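Local coordinates for encapsidation protein (Lactococcus phage asccphi28, PDB 7JQP) that probably acts as the ATPase of the phage genome-packaging motor, coupling ATP hydrolysis to the movement of viral DNA into the capsid, at residues E7-K12 with F34-E39; N135-V140 with I172-R177; R162-V167 with F194-A199; Y263-G268 with M346-S351. All coordinates share one frame; numbering follows the deposited sequence.

Contact 1: E7-K12 with F34-E39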
loop_
_atom_site.group_PDB
_atom_site.type_symbol
_atom_site.label_atom_id
_atom_site.label_comp_id
_atom_site.label_asym_id
_atom_site.label_seq_id
_atom_site.Cartn_x
_atom_site.Cartn_y
_atom_site.Cartn_z
ATOM N N GLU A 7 41.506 -2.528 12.523
ATOM C CA GLU A 7 40.881 -3.550 11.693
ATOM C C GLU A 7 39.917 -2.945 10.680
ATOM O O GLU A 7 39.810 -3.438 9.549
ATOM C CB GLU A 7 40.146 -4.564 12.573
ATOM C CG GLU A 7 41.052 -5.483 13.372
ATOM C CD GLU A 7 40.274 -6.453 14.244
ATOM O OE1 GLU A 7 39.034 -6.517 14.104
ATOM O OE2 GLU A 7 40.901 -7.147 15.070
ATOM N N PHE A 8 39.201 -1.886 11.056
ATOM C CA PHE A 8 38.078 -1.444 10.240
ATOM C C PHE A 8 38.540 -0.657 9.018
ATOM O O PHE A 8 39.464 0.161 9.085
ATOM C CB PHE A 8 37.065 -0.618 11.053
ATOM C CG PHE A 8 37.668 0.427 11.956
ATOM C CD1 PHE A 8 38.384 1.496 11.442
ATOM C CD2 PHE A 8 37.469 0.360 13.326
ATOM C CE1 PHE A 8 38.919 2.459 12.284
ATOM C CE2 PHE A 8 37.996 1.319 14.169
ATOM C CZ PHE A 8 38.721 2.370 13.649
ATOM N N TRP A 9 37.881 -0.930 7.894
ATOM C CA TRP A 9 38.172 -0.274 6.629
ATOM C C TRP A 9 37.835 1.211 6.679
ATOM O O TRP A 9 36.824 1.615 7.257
ATOM C CB TRP A 9 37.377 -0.956 5.514
ATOM C CG TRP A 9 37.576 -0.344 4.180
ATOM C CD1 TRP A 9 38.472 -0.719 3.226
ATOM C CD2 TRP A 9 36.860 0.771 3.646
ATOM N NE1 TRP A 9 38.357 0.096 2.125
ATOM C CE2 TRP A 9 37.373 1.020 2.360
ATOM C CE3 TRP A 9 35.833 1.585 4.134
ATOM C CZ2 TRP A 9 36.894 2.049 1.555
ATOM C CZ3 TRP A 9 35.360 2.603 3.335
ATOM C CH2 TRP A 9 35.889 2.827 2.060
ATOM N N THR A 10 38.688 2.025 6.063
ATOM C CA THR A 10 38.498 3.467 6.010
ATOM C C THR A 10 38.970 3.997 4.664
ATOM O O THR A 10 39.867 3.413 4.043
ATOM C CB THR A 10 39.257 4.171 7.147
ATOM O OG1 THR A 10 38.848 5.541 7.227
ATOM C CG2 THR A 10 40.760 4.099 6.918
ATOM N N PRO A 11 38.376 5.105 4.183
ATOM C CA PRO A 11 38.762 5.632 2.867
ATOM C C PRO A 11 39.897 6.643 2.880
ATOM O O PRO A 11 40.073 7.380 1.904
ATOM C CB PRO A 11 37.461 6.283 2.377
ATOM C CG PRO A 11 36.881 6.851 3.644
ATOM C CD PRO A 11 37.234 5.853 4.750
ATOM N N LYS A 12 40.675 6.700 3.959
ATOM C CA LYS A 12 41.773 7.662 4.013
ATOM C C LYS A 12 42.791 7.396 2.910
ATOM O O LYS A 12 43.230 8.318 2.214
ATOM C CB LYS A 12 42.444 7.616 5.384
ATOM C CG LYS A 12 42.160 8.820 6.265
ATOM C CD LYS A 12 42.785 8.650 7.651
ATOM C CE LYS A 12 44.287 8.395 7.572
ATOM N NZ LYS A 12 44.902 8.178 8.914
ATOM N N PHE A 34 29.509 3.323 7.268
ATOM C CA PHE A 34 29.839 4.014 8.510
ATOM C C PHE A 34 31.120 4.824 8.371
ATOM O O PHE A 34 31.142 6.026 8.660
ATOM C CB PHE A 34 29.957 2.978 9.632
ATOM C CG PHE A 34 30.488 3.523 10.926
ATOM C CD1 PHE A 34 31.843 3.451 11.206
ATOM C CD2 PHE A 34 29.644 4.088 11.868
ATOM C CE1 PHE A 34 32.350 3.942 12.388
ATOM C CE2 PHE A 34 30.147 4.581 13.057
ATOM C CZ PHE A 34 31.503 4.508 13.318
ATOM N N ASN A 35 32.199 4.185 7.917
ATOM C CA ASN A 35 33.480 4.878 7.835
ATOM C C ASN A 35 33.481 5.945 6.745
ATOM O O ASN A 35 34.038 7.031 6.939
ATOM C CB ASN A 35 34.599 3.863 7.610
ATOM C CG ASN A 35 34.839 2.987 8.825
ATOM O OD1 ASN A 35 34.785 1.760 8.745
ATOM N ND2 ASN A 35 35.097 3.619 9.964
ATOM N N VAL A 36 32.862 5.666 5.594
ATOM C CA VAL A 36 32.827 6.665 4.528
ATOM C C VAL A 36 32.057 7.898 4.979
ATOM O O VAL A 36 32.479 9.037 4.742
ATOM C CB VAL A 36 32.214 6.069 3.248
ATOM C CG1 VAL A 36 31.958 7.171 2.224
ATOM C CG2 VAL A 36 33.122 5.005 2.668
ATOM N N THR A 37 30.912 7.690 5.632
ATOM C CA THR A 37 30.122 8.811 6.129
ATOM C C THR A 37 30.859 9.546 7.240
ATOM O O THR A 37 30.748 10.772 7.350
ATOM C CB THR A 37 28.755 8.312 6.606
ATOM O OG1 THR A 37 28.253 7.334 5.683
ATOM C CG2 THR A 37 27.760 9.453 6.713
ATOM N N GLY A 38 31.612 8.820 8.069
ATOM C CA GLY A 38 32.322 9.462 9.164
ATOM C C GLY A 38 33.461 10.351 8.702
ATOM O O GLY A 38 33.624 11.469 9.200
ATOM N N GLU A 39 34.261 9.871 7.744
ATOM C CA GLU A 39 35.373 10.672 7.240
ATOM C C GLU A 39 34.872 11.933 6.554
ATOM O O GLU A 39 35.523 12.984 6.618
ATOM C CB GLU A 39 36.223 9.848 6.273
ATOM C CG GLU A 39 37.578 10.458 5.922
ATOM C CD GLU A 39 38.622 10.250 7.004
ATOM O OE1 GLU A 39 38.699 9.127 7.550
ATOM O OE2 GLU A 39 39.373 11.205 7.300
#

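Contact 2: N135-V140 with I172-R177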
loop_
_atom_site.group_PDB
_atom_site.type_symbol
_atom_site.label_atom_id
_atom_site.label_comp_id
_atom_site.label_asym_id
_atom_site.label_seq_id
_atom_site.Cartn_x
_atom_site.Cartn_y
_atom_site.Cartn_z
ATOM N N ASN A 135 15.967 18.392 -10.727
ATOM C CA ASN A 135 16.201 18.759 -9.336
ATOM C C ASN A 135 17.546 19.462 -9.181
ATOM O O ASN A 135 18.477 19.258 -9.966
ATOM C CB ASN A 135 16.146 17.518 -8.441
ATOM C CG ASN A 135 14.725 17.137 -8.064
ATOM O OD1 ASN A 135 13.766 17.665 -8.622
ATOM N ND2 ASN A 135 14.587 16.217 -7.118
ATOM N N ASN A 136 17.637 20.303 -8.153
ATOM C CA ASN A 136 18.833 21.081 -7.859
ATOM C C ASN A 136 19.404 20.662 -6.511
ATOM O O ASN A 136 18.683 20.630 -5.508
ATOM C CB ASN A 136 18.526 22.583 -7.860
ATOM C CG ASN A 136 18.415 23.158 -9.261
ATOM O OD1 ASN A 136 19.216 22.839 -10.138
ATOM N ND2 ASN A 136 17.417 24.008 -9.476
ATOM N N TYR A 137 20.699 20.352 -6.495
ATOM C CA TYR A 137 21.448 20.004 -5.285
ATOM C C TYR A 137 22.657 20.925 -5.192
ATOM O O TYR A 137 23.689 20.664 -5.834
ATOM C CB TYR A 137 21.884 18.542 -5.297
ATOM C CG TYR A 137 20.741 17.580 -5.507
ATOM C CD1 TYR A 137 19.954 17.163 -4.442
ATOM C CD2 TYR A 137 20.448 17.090 -6.771
ATOM C CE1 TYR A 137 18.908 16.281 -4.630
ATOM C CE2 TYR A 137 19.404 16.208 -6.970
ATOM C CZ TYR A 137 18.637 15.807 -5.895
ATOM O OH TYR A 137 17.595 14.928 -6.085
ATOM N N PRO A 138 22.578 22.020 -4.430
ATOM C CA PRO A 138 23.582 23.088 -4.599
ATOM C C PRO A 138 25.033 22.677 -4.380
ATOM O O PRO A 138 25.862 22.922 -5.268
ATOM C CB PRO A 138 23.125 24.148 -3.577
ATOM C CG PRO A 138 21.662 23.884 -3.379
ATOM C CD PRO A 138 21.523 22.391 -3.468
ATOM N N ASP A 139 25.390 22.113 -3.228
ATOM C CA ASP A 139 26.802 21.932 -2.867
ATOM C C ASP A 139 27.141 20.489 -2.500
ATOM O O ASP A 139 27.696 20.209 -1.431
ATOM C CB ASP A 139 27.199 22.895 -1.750
ATOM C CG ASP A 139 26.949 24.348 -2.123
ATOM O OD1 ASP A 139 27.090 24.693 -3.319
ATOM O OD2 ASP A 139 26.615 25.149 -1.226
ATOM N N VAL A 140 26.753 19.534 -3.342
ATOM C CA VAL A 140 27.043 18.122 -3.086
ATOM C C VAL A 140 28.480 17.805 -3.496
ATOM O O VAL A 140 28.865 18.011 -4.650
ATOM C CB VAL A 140 26.046 17.221 -3.829
ATOM C CG1 VAL A 140 26.261 15.763 -3.456
ATOM C CG2 VAL A 140 24.628 17.656 -3.533
ATOM N N ILE A 172 24.487 11.524 -11.908
ATOM C CA ILE A 172 25.760 12.168 -11.600
ATOM C C ILE A 172 25.775 13.586 -12.158
ATOM O O ILE A 172 26.221 14.530 -11.496
ATOM C CB ILE A 172 26.934 11.340 -12.158
ATOM C CG1 ILE A 172 26.895 9.901 -11.643
ATOM C CG2 ILE A 172 28.261 12.002 -11.799
ATOM C CD1 ILE A 172 27.443 9.728 -10.254
ATOM N N GLU A 173 25.278 13.755 -13.384
ATOM C CA GLU A 173 25.245 15.078 -13.995
ATOM C C GLU A 173 24.323 16.012 -13.221
ATOM O O GLU A 173 24.655 17.180 -12.995
ATOM C CB GLU A 173 24.782 14.967 -15.449
ATOM C CG GLU A 173 25.103 16.180 -16.302
ATOM C CD GLU A 173 24.269 16.236 -17.568
ATOM O OE1 GLU A 173 23.268 15.492 -17.654
ATOM O OE2 GLU A 173 24.604 17.029 -18.473
ATOM N N THR A 174 23.156 15.512 -12.808
ATOM C CA THR A 174 22.214 16.344 -12.067
ATOM C C THR A 174 22.783 16.732 -10.707
ATOM O O THR A 174 22.698 17.894 -10.294
ATOM C CB THR A 174 20.884 15.608 -11.896
ATOM O OG1 THR A 174 20.387 15.199 -13.176
ATOM C CG2 THR A 174 19.860 16.505 -11.219
ATOM N N ILE A 175 23.363 15.763 -9.994
ATOM C CA ILE A 175 23.912 16.042 -8.672
ATOM C C ILE A 175 25.175 16.883 -8.779
ATOM O O ILE A 175 25.438 17.731 -7.917
ATOM C CB ILE A 175 24.180 14.716 -7.927
ATOM C CG1 ILE A 175 22.862 13.968 -7.693
ATOM C CG2 ILE A 175 24.930 14.976 -6.628
ATOM C CD1 ILE A 175 22.990 12.715 -6.843
ATOM N N LYS A 176 25.961 16.681 -9.830
ATOM C CA LYS A 176 27.247 17.340 -10.020
ATOM C C LYS A 176 27.161 18.232 -11.251
ATOM O O LYS A 176 27.029 17.738 -12.375
ATOM C CB LYS A 176 28.344 16.287 -10.169
ATOM C CG LYS A 176 29.747 16.820 -10.361
ATOM C CD LYS A 176 30.625 15.708 -10.929
ATOM C CE LYS A 176 31.996 16.213 -11.342
ATOM N NZ LYS A 176 31.895 17.213 -12.442
ATOM N N ARG A 177 27.250 19.543 -11.041
ATOM C CA ARG A 177 27.172 20.515 -12.127
ATOM C C ARG A 177 28.365 21.455 -12.039
ATOM O O ARG A 177 28.463 22.254 -11.102
ATOM C CB ARG A 177 25.858 21.295 -12.071
ATOM C CG ARG A 177 24.644 20.473 -12.460
ATOM C CD ARG A 177 23.347 21.218 -12.189
ATOM N NE ARG A 177 22.223 20.609 -12.895
ATOM C CZ ARG A 177 20.948 20.743 -12.544
ATOM N NH1 ARG A 177 20.618 21.460 -11.477
ATOM N NH2 ARG A 177 20.000 20.150 -13.257
#

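Contact 3: R162-V167 with F194-A199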
loop_
_atom_site.group_PDB
_atom_site.type_symbol
_atom_site.label_atom_id
_atom_site.label_comp_id
_atom_site.label_asym_id
_atom_site.label_seq_id
_atom_site.Cartn_x
_atom_site.Cartn_y
_atom_site.Cartn_z
ATOM N N ARG A 162 16.204 -0.808 -15.709
ATOM C CA ARG A 162 16.408 -0.793 -17.151
ATOM C C ARG A 162 17.360 0.335 -17.522
ATOM O O ARG A 162 17.147 1.490 -17.145
ATOM C CB ARG A 162 15.071 -0.618 -17.870
ATOM C CG ARG A 162 13.993 -1.592 -17.421
ATOM N N ASN A 163 18.416 -0.003 -18.263
ATOM C CA ASN A 163 19.444 0.965 -18.640
ATOM C C ASN A 163 19.964 1.690 -17.399
ATOM O O ASN A 163 20.089 2.916 -17.364
ATOM C CB ASN A 163 18.905 1.951 -19.678
ATOM C CG ASN A 163 20.007 2.604 -20.490
ATOM O OD1 ASN A 163 21.165 2.181 -20.447
ATOM N ND2 ASN A 163 19.650 3.636 -21.245
ATOM N N GLU A 164 20.272 0.902 -16.368
ATOM C CA GLU A 164 20.608 1.473 -15.068
ATOM C C GLU A 164 21.793 2.425 -15.157
ATOM O O GLU A 164 21.762 3.516 -14.575
ATOM C CB GLU A 164 20.892 0.352 -14.067
ATOM C CG GLU A 164 21.519 0.822 -12.771
ATOM C CD GLU A 164 21.222 -0.109 -11.613
ATOM O OE1 GLU A 164 20.093 -0.646 -11.551
ATOM O OE2 GLU A 164 22.115 -0.313 -10.762
ATOM N N PHE A 165 22.852 2.038 -15.873
ATOM C CA PHE A 165 24.051 2.869 -15.875
ATOM C C PHE A 165 23.795 4.220 -16.530
ATOM O O PHE A 165 24.338 5.240 -16.090
ATOM C CB PHE A 165 25.206 2.159 -16.571
ATOM C CG PHE A 165 26.550 2.542 -16.025
ATOM C CD1 PHE A 165 26.984 2.030 -14.814
ATOM C CD2 PHE A 165 27.372 3.421 -16.708
ATOM C CE1 PHE A 165 28.215 2.380 -14.297
ATOM C CE2 PHE A 165 28.608 3.773 -16.198
ATOM C CZ PHE A 165 29.029 3.253 -14.991
ATOM N N THR A 166 22.988 4.252 -17.592
ATOM C CA THR A 166 22.638 5.536 -18.189
ATOM C C THR A 166 21.855 6.386 -17.198
ATOM O O THR A 166 22.067 7.601 -17.102
ATOM C CB THR A 166 21.839 5.331 -19.474
ATOM O OG1 THR A 166 22.630 4.603 -20.421
ATOM C CG2 THR A 166 21.444 6.672 -20.076
ATOM N N VAL A 167 20.948 5.760 -16.445
ATOM C CA VAL A 167 20.220 6.484 -15.408
ATOM C C VAL A 167 21.182 6.961 -14.328
ATOM O O VAL A 167 21.061 8.080 -13.816
ATOM C CB VAL A 167 19.105 5.597 -14.822
ATOM C CG1 VAL A 167 18.410 6.303 -13.666
ATOM C CG2 VAL A 167 18.101 5.225 -15.906
ATOM N N PHE A 194 28.364 -10.021 -14.667
ATOM C CA PHE A 194 27.028 -10.058 -15.263
ATOM C C PHE A 194 26.072 -9.090 -14.571
ATOM O O PHE A 194 24.871 -9.353 -14.479
ATOM C CB PHE A 194 26.446 -11.475 -15.238
ATOM C CG PHE A 194 27.071 -12.422 -16.233
ATOM C CD1 PHE A 194 26.599 -12.509 -17.535
ATOM C CD2 PHE A 194 28.140 -13.218 -15.860
ATOM C CE1 PHE A 194 27.176 -13.387 -18.441
ATOM C CE2 PHE A 194 28.724 -14.088 -16.760
ATOM C CZ PHE A 194 28.244 -14.173 -18.052
ATOM N N ASN A 195 26.591 -7.961 -14.090
ATOM C CA ASN A 195 25.784 -6.900 -13.508
ATOM C C ASN A 195 26.007 -5.600 -14.269
ATOM O O ASN A 195 27.110 -5.348 -14.767
ATOM C CB ASN A 195 26.123 -6.703 -12.024
ATOM C CG ASN A 195 27.536 -6.200 -11.808
ATOM O OD1 ASN A 195 27.800 -5.003 -11.917
ATOM N ND2 ASN A 195 28.453 -7.112 -11.503
ATOM N N PRO A 196 24.979 -4.753 -14.376
ATOM C CA PRO A 196 25.122 -3.548 -15.215
ATOM C C PRO A 196 26.173 -2.564 -14.735
ATOM O O PRO A 196 26.878 -1.971 -15.563
ATOM C CB PRO A 196 23.714 -2.927 -15.168
ATOM C CG PRO A 196 23.127 -3.431 -13.877
ATOM C CD PRO A 196 23.647 -4.837 -13.745
ATOM N N ILE A 197 26.309 -2.374 -13.420
ATOM C CA ILE A 197 27.268 -1.395 -12.916
ATOM C C ILE A 197 28.687 -1.776 -13.318
ATOM O O ILE A 197 29.471 -0.922 -13.753
ATOM C CB ILE A 197 27.134 -1.243 -11.390
ATOM C CG1 ILE A 197 25.734 -0.749 -11.011
ATOM C CG2 ILE A 197 28.194 -0.279 -10.862
ATOM C CD1 ILE A 197 25.301 0.528 -11.724
ATOM N N PHE A 198 29.045 -3.057 -13.183
ATOM C CA PHE A 198 30.388 -3.463 -13.579
ATOM C C PHE A 198 30.592 -3.282 -15.080
ATOM O O PHE A 198 31.706 -2.982 -15.526
ATOM C CB PHE A 198 30.682 -4.905 -13.179
ATOM C CG PHE A 198 31.224 -5.046 -11.778
ATOM C CD1 PHE A 198 30.870 -4.140 -10.790
ATOM C CD2 PHE A 198 32.142 -6.036 -11.468
ATOM C CE1 PHE A 198 31.371 -4.255 -9.511
ATOM C CE2 PHE A 198 32.656 -6.148 -10.189
ATOM C CZ PHE A 198 32.272 -5.255 -9.211
ATOM N N ALA A 199 29.535 -3.474 -15.876
ATOM C CA ALA A 199 29.663 -3.318 -17.321
ATOM C C ALA A 199 29.895 -1.860 -17.699
ATOM O O ALA A 199 30.804 -1.546 -18.479
ATOM C CB ALA A 199 28.412 -3.857 -18.019
#

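Contact 4: Y263-G268 with M346-S351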
loop_
_atom_site.group_PDB
_atom_site.type_symbol
_atom_site.label_atom_id
_atom_site.label_comp_id
_atom_site.label_asym_id
_atom_site.label_seq_id
_atom_site.Cartn_x
_atom_site.Cartn_y
_atom_site.Cartn_z
ATOM N N TYR A 263 32.096 -18.077 -19.864
ATOM C CA TYR A 263 32.793 -19.035 -20.721
ATOM C C TYR A 263 33.288 -18.318 -21.976
ATOM O O TYR A 263 32.581 -17.481 -22.545
ATOM C CB TYR A 263 31.907 -20.235 -21.113
ATOM C CG TYR A 263 31.444 -21.081 -19.938
ATOM C CD1 TYR A 263 32.361 -21.752 -19.143
ATOM C CD2 TYR A 263 30.092 -21.275 -19.679
ATOM C CE1 TYR A 263 31.953 -22.527 -18.072
ATOM C CE2 TYR A 263 29.672 -22.067 -18.621
ATOM C CZ TYR A 263 30.609 -22.692 -17.824
ATOM O OH TYR A 263 30.201 -23.480 -16.770
ATOM N N PHE A 264 34.498 -18.658 -22.423
ATOM C CA PHE A 264 35.127 -17.977 -23.552
ATOM C C PHE A 264 35.596 -18.980 -24.599
ATOM O O PHE A 264 36.279 -19.955 -24.266
ATOM C CB PHE A 264 36.317 -17.130 -23.071
ATOM C CG PHE A 264 35.946 -16.057 -22.077
ATOM C CD1 PHE A 264 35.423 -14.848 -22.502
ATOM C CD2 PHE A 264 36.138 -16.258 -20.721
ATOM C CE1 PHE A 264 35.089 -13.864 -21.590
ATOM C CE2 PHE A 264 35.808 -15.278 -19.804
ATOM C CZ PHE A 264 35.282 -14.080 -20.240
ATOM N N LYS A 265 35.238 -18.738 -25.859
ATOM C CA LYS A 265 35.671 -19.580 -26.971
ATOM C C LYS A 265 35.531 -18.773 -28.262
ATOM O O LYS A 265 34.769 -17.804 -28.326
ATOM C CB LYS A 265 34.832 -20.864 -27.063
ATOM C CG LYS A 265 35.334 -21.915 -28.055
ATOM C CD LYS A 265 36.459 -22.767 -27.494
ATOM C CE LYS A 265 35.898 -23.892 -26.615
ATOM N NZ LYS A 265 36.975 -24.691 -25.965
ATOM N N HIS A 266 36.291 -19.173 -29.284
ATOM C CA HIS A 266 36.286 -18.507 -30.580
ATOM C C HIS A 266 35.760 -19.433 -31.672
ATOM O O HIS A 266 36.144 -20.604 -31.745
ATOM C CB HIS A 266 37.685 -18.028 -30.972
ATOM C CG HIS A 266 37.743 -17.410 -32.332
ATOM N ND1 HIS A 266 38.150 -18.106 -33.449
ATOM C CD2 HIS A 266 37.422 -16.166 -32.759
ATOM C CE1 HIS A 266 38.085 -17.315 -34.505
ATOM N NE2 HIS A 266 37.650 -16.132 -34.112
ATOM N N TYR A 267 34.896 -18.891 -32.536
ATOM C CA TYR A 267 34.303 -19.622 -33.652
ATOM C C TYR A 267 34.603 -18.875 -34.946
ATOM O O TYR A 267 34.294 -17.683 -35.067
ATOM C CB TYR A 267 32.792 -19.781 -33.448
ATOM C CG TYR A 267 32.086 -20.647 -34.468
ATOM C CD1 TYR A 267 32.582 -21.894 -34.824
ATOM C CD2 TYR A 267 30.902 -20.223 -35.056
ATOM C CE1 TYR A 267 31.929 -22.684 -35.751
ATOM C CE2 TYR A 267 30.237 -21.009 -35.969
ATOM C CZ TYR A 267 30.759 -22.234 -36.324
ATOM O OH TYR A 267 30.099 -23.019 -37.243
ATOM N N GLY A 268 35.198 -19.577 -35.910
ATOM C CA GLY A 268 35.630 -18.927 -37.136
ATOM C C GLY A 268 34.491 -18.502 -38.045
ATOM O O GLY A 268 34.568 -17.459 -38.697
HETATM N N MSE A 346 25.450 -19.338 -20.829
HETATM C CA MSE A 346 25.131 -20.353 -21.825
HETATM C C MSE A 346 25.730 -20.058 -23.202
HETATM O O MSE A 346 25.523 -20.816 -24.152
HETATM C CB MSE A 346 23.606 -20.492 -21.967
HETATM C CG MSE A 346 22.879 -21.152 -20.798
HETATM SE SE MSE A 346 20.960 -21.256 -21.191
HETATM C CE MSE A 346 20.334 -22.415 -19.751
ATOM N N VAL A 347 26.475 -18.959 -23.312
ATOM C CA VAL A 347 27.061 -18.544 -24.580
ATOM C C VAL A 347 28.568 -18.385 -24.410
ATOM O O VAL A 347 29.076 -18.164 -23.307
ATOM C CB VAL A 347 26.436 -17.232 -25.107
ATOM C CG1 VAL A 347 24.920 -17.347 -25.177
ATOM C CG2 VAL A 347 26.845 -16.047 -24.233
ATOM N N TYR A 348 29.281 -18.500 -25.531
ATOM C CA TYR A 348 30.728 -18.332 -25.565
ATOM C C TYR A 348 31.062 -16.904 -25.980
ATOM O O TYR A 348 30.536 -16.405 -26.980
ATOM C CB TYR A 348 31.391 -19.308 -26.543
ATOM C CG TYR A 348 31.472 -20.747 -26.083
ATOM C CD1 TYR A 348 32.375 -21.129 -25.101
ATOM C CD2 TYR A 348 30.671 -21.727 -26.654
ATOM C CE1 TYR A 348 32.466 -22.440 -24.684
ATOM C CE2 TYR A 348 30.754 -23.044 -26.242
ATOM C CZ TYR A 348 31.658 -23.396 -25.260
ATOM O OH TYR A 348 31.748 -24.702 -24.836
ATOM N N HIS A 349 31.948 -16.259 -25.223
ATOM C CA HIS A 349 32.404 -14.905 -25.510
ATOM C C HIS A 349 33.854 -14.951 -25.977
ATOM O O HIS A 349 34.663 -15.713 -25.442
ATOM C CB HIS A 349 32.269 -14.004 -24.280
ATOM C CG HIS A 349 30.856 -13.617 -23.975
ATOM N ND1 HIS A 349 30.214 -12.584 -24.623
ATOM C CD2 HIS A 349 29.963 -14.116 -23.087
ATOM C CE1 HIS A 349 28.984 -12.470 -24.157
ATOM N NE2 HIS A 349 28.807 -13.387 -23.223
ATOM N N GLU A 350 34.177 -14.145 -26.988
ATOM C CA GLU A 350 35.520 -14.194 -27.560
ATOM C C GLU A 350 36.585 -13.891 -26.511
ATOM O O GLU A 350 37.607 -14.585 -26.438
ATOM C CB GLU A 350 35.625 -13.223 -28.737
ATOM C CG GLU A 350 35.053 -13.773 -30.037
ATOM C CD GLU A 350 35.323 -12.872 -31.225
ATOM O OE1 GLU A 350 35.609 -11.674 -31.015
ATOM O OE2 GLU A 350 35.256 -13.365 -32.371
ATOM N N SER A 351 36.371 -12.867 -25.691
ATOM C CA SER A 351 37.331 -12.498 -24.660
ATOM C C SER A 351 36.612 -11.656 -23.619
ATOM O O SER A 351 35.480 -11.204 -23.845
ATOM C CB SER A 351 38.525 -11.728 -25.252
ATOM O OG SER A 351 38.087 -10.652 -26.064
#

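Contact 1: E7-K12 with F34-E39
Residues 7-12 run as an irregular chain past one side of the helical segment 34-39. The backbones come nearest at Thr-10 and Asn-35, whose CA atoms are 5.5 Å apart. Pro-11 and Val-36 follow, with their CA atoms 6.2 Å apart. Helix 32-46 begins within a sequence that fits a P-loop (Walker A), consistent with the P-loop NTPase family, and Trp-9 also packs on Val-30 in that loop. Chi1 of Trp-9 (179°) sets CG anti to the backbone N, beside the carbonyl carbon. The six-membered end of its indole meets Val-36 CG2 at the ring edge, near the ring plane, through CZ3 and CH2. One face of the indole carries Pro-11 N, 3.9 Å above the plane and offset toward the rim. Trp-9 NE1 is hydrogen-bonded to Gln-223 OE1. Pro-11, at the N-cap of helix 12-16, slides alongside Glu-39 in the opposite direction, with Pro-11 CG 4.0 Å from Glu-39 CB. Phe-185 of strand 183-188 packs on Pro-11 and Val-36. Glu-39 bends at chi2 (79°), and its carboxylate lies beside the aliphatic part of Lys-12, not its ammonium. Lys-12 CG is 3.7 Å from Glu-39 OE1, whereas Lys-12 NZ stays 6.4 Å from Glu-39 OE1.

Contact 2: N135-V140 with I172-R177
Arg-177 NH1 faces two oxygens of segment 135-140. A hydrogen bond from Arg-177 NH1 to Asn-136 OD1 is modelled at the guanidinium edge, but it is implausibly short, so its exact geometry is doubtful. The backbone Asn-135 O is also near, 3.4 Å from Arg-177 NH1. The amide of Asn-136 and the guanidinium are turned 65° apart, and the two side chains cross at about a right angle. Thr-174 O lies over one guanidinium face, 3.7 Å above the plane. Deeper in, helix 164-175 packs on the central mixed sheet of the ATPase domain, next to the entry into strand 140-145. Ile-175 splits its branches there. CG2, anti to the backbone N, meets Val-140 CG1 at 3.5 Å. CG1 approaches the Tyr-137 ring, 4.1 Å from Tyr-137 CD2. Val-52 and Leu-143 of the sheet also pack on Ile-175. The second subunit borders this site: Asn-135 ND2 donates to Glu-63 O of that subunit, and Lys-176 NZ forms a salt bridge with its Asp-236.

Contact 3: R162-V167 with F194-A199
Glu-164 and Phe-165 meet Ile-197 where the first turns of two helices, 164-175 and 196-201, come together inside the ATPase domain. The CA atoms of Phe-165 and Ile-197 are 6.1 Å apart. The close packing centres on Ile-197. Glu-164 OE2 lies 3.4 Å from Ile-197 CD1, and Phe-165 CD1 reaches the same methyl at 3.8 Å. Phe-165 CE1 is 3.6 Å from Ile-197 O. The Phe-165 and Ile-197 side chains cross at about a right angle. Chi1 of Glu-164 (168°) sets CG beside the carbonyl carbon, where it touches Ile-197 CD1, and the extended chain continues to OE2. Its charge is met elsewhere: OE2 forms a salt bridge with Arg-56, and OE1 accepts from Ile-161 N. The Pro-196 side is looser, with Pro-196 CG 4.4 Å from Glu-164 CB. No hydrogen bond joins the two segments, and there is no solvent side, since all four touching residues are buried. Asn-245 of the second subunit packs on Phe-165. Thr-166 OG1 donates to Asn-163 OD1 at 2.8 Å, from above the amide carbonyl plane. Asn-163 and Asn-195 both sit at N-cap positions, but only Asn-195 makes a capping bond: its OD1 accepts from Phe-198 N at 2.6 Å, with an N-H...O angle of 160°.

Contact 4: Y263-G268 with M346-S351
The ring of Tyr-348 has Lys-265 CG over one face, offset toward the rim, and the two side chains lie side by side, pointing the same way. They meet where loop 263-268 crosses the short strand 348-349, an outermost strand, within this chain, of the smaller mixed sheet. Tyr-263 CB approaches the Tyr-348 ring obliquely, 4.1 Å from Tyr-348 CD1. At the edge of the Phe-264 ring, near its plane, lies His-349 O. The His-266 ring also receives an oxygen at its edge: Glu-350 OE2 is 3.6 Å from His-266 CD2, and ring and carboxylate planes are 32° apart. The two backbones are far from parallel, their directions 71° apart. His-349 N donates to Tyr-263 O at 3.0 Å, a fairly straight bond. A weak bond runs from Lys-265 N to His-349 O, which also takes a CA-H...O contact from Phe-264. Tyr-348 is bonded through its backbone to Tyr-295 and Tyr-297 of strand 293-300, so the loop covers a strand already held in the sheet. Phe-264 also packs on Phe-355 of helix 352-365. Phe-264 CD1 lies 3.7 Å from His-349 CB.

From the N terminus, contact 1 comes first. It closes a loop that runs through helix 12-16 and strand 21-26, bringing the N-terminal segment onto helix 32-46. Contact 2 opens later, bringing the loop before strand 140-145 to the end of helix 164-175. Before it closes, contact 3 opens at the start of that same helix, so the two cross along the chain. Their nearest atoms are about 5 Å apart, and both touch the second subunit. Contact 3 closes on helix 196-201. Contact 4 is in series with the others and spans the longest loop, returning segment 346-351 to 263-268 beside the smaller sheet. Its centre is about 41 Å from that of contact 1, and the two lie on opposite sides of the chain's centre.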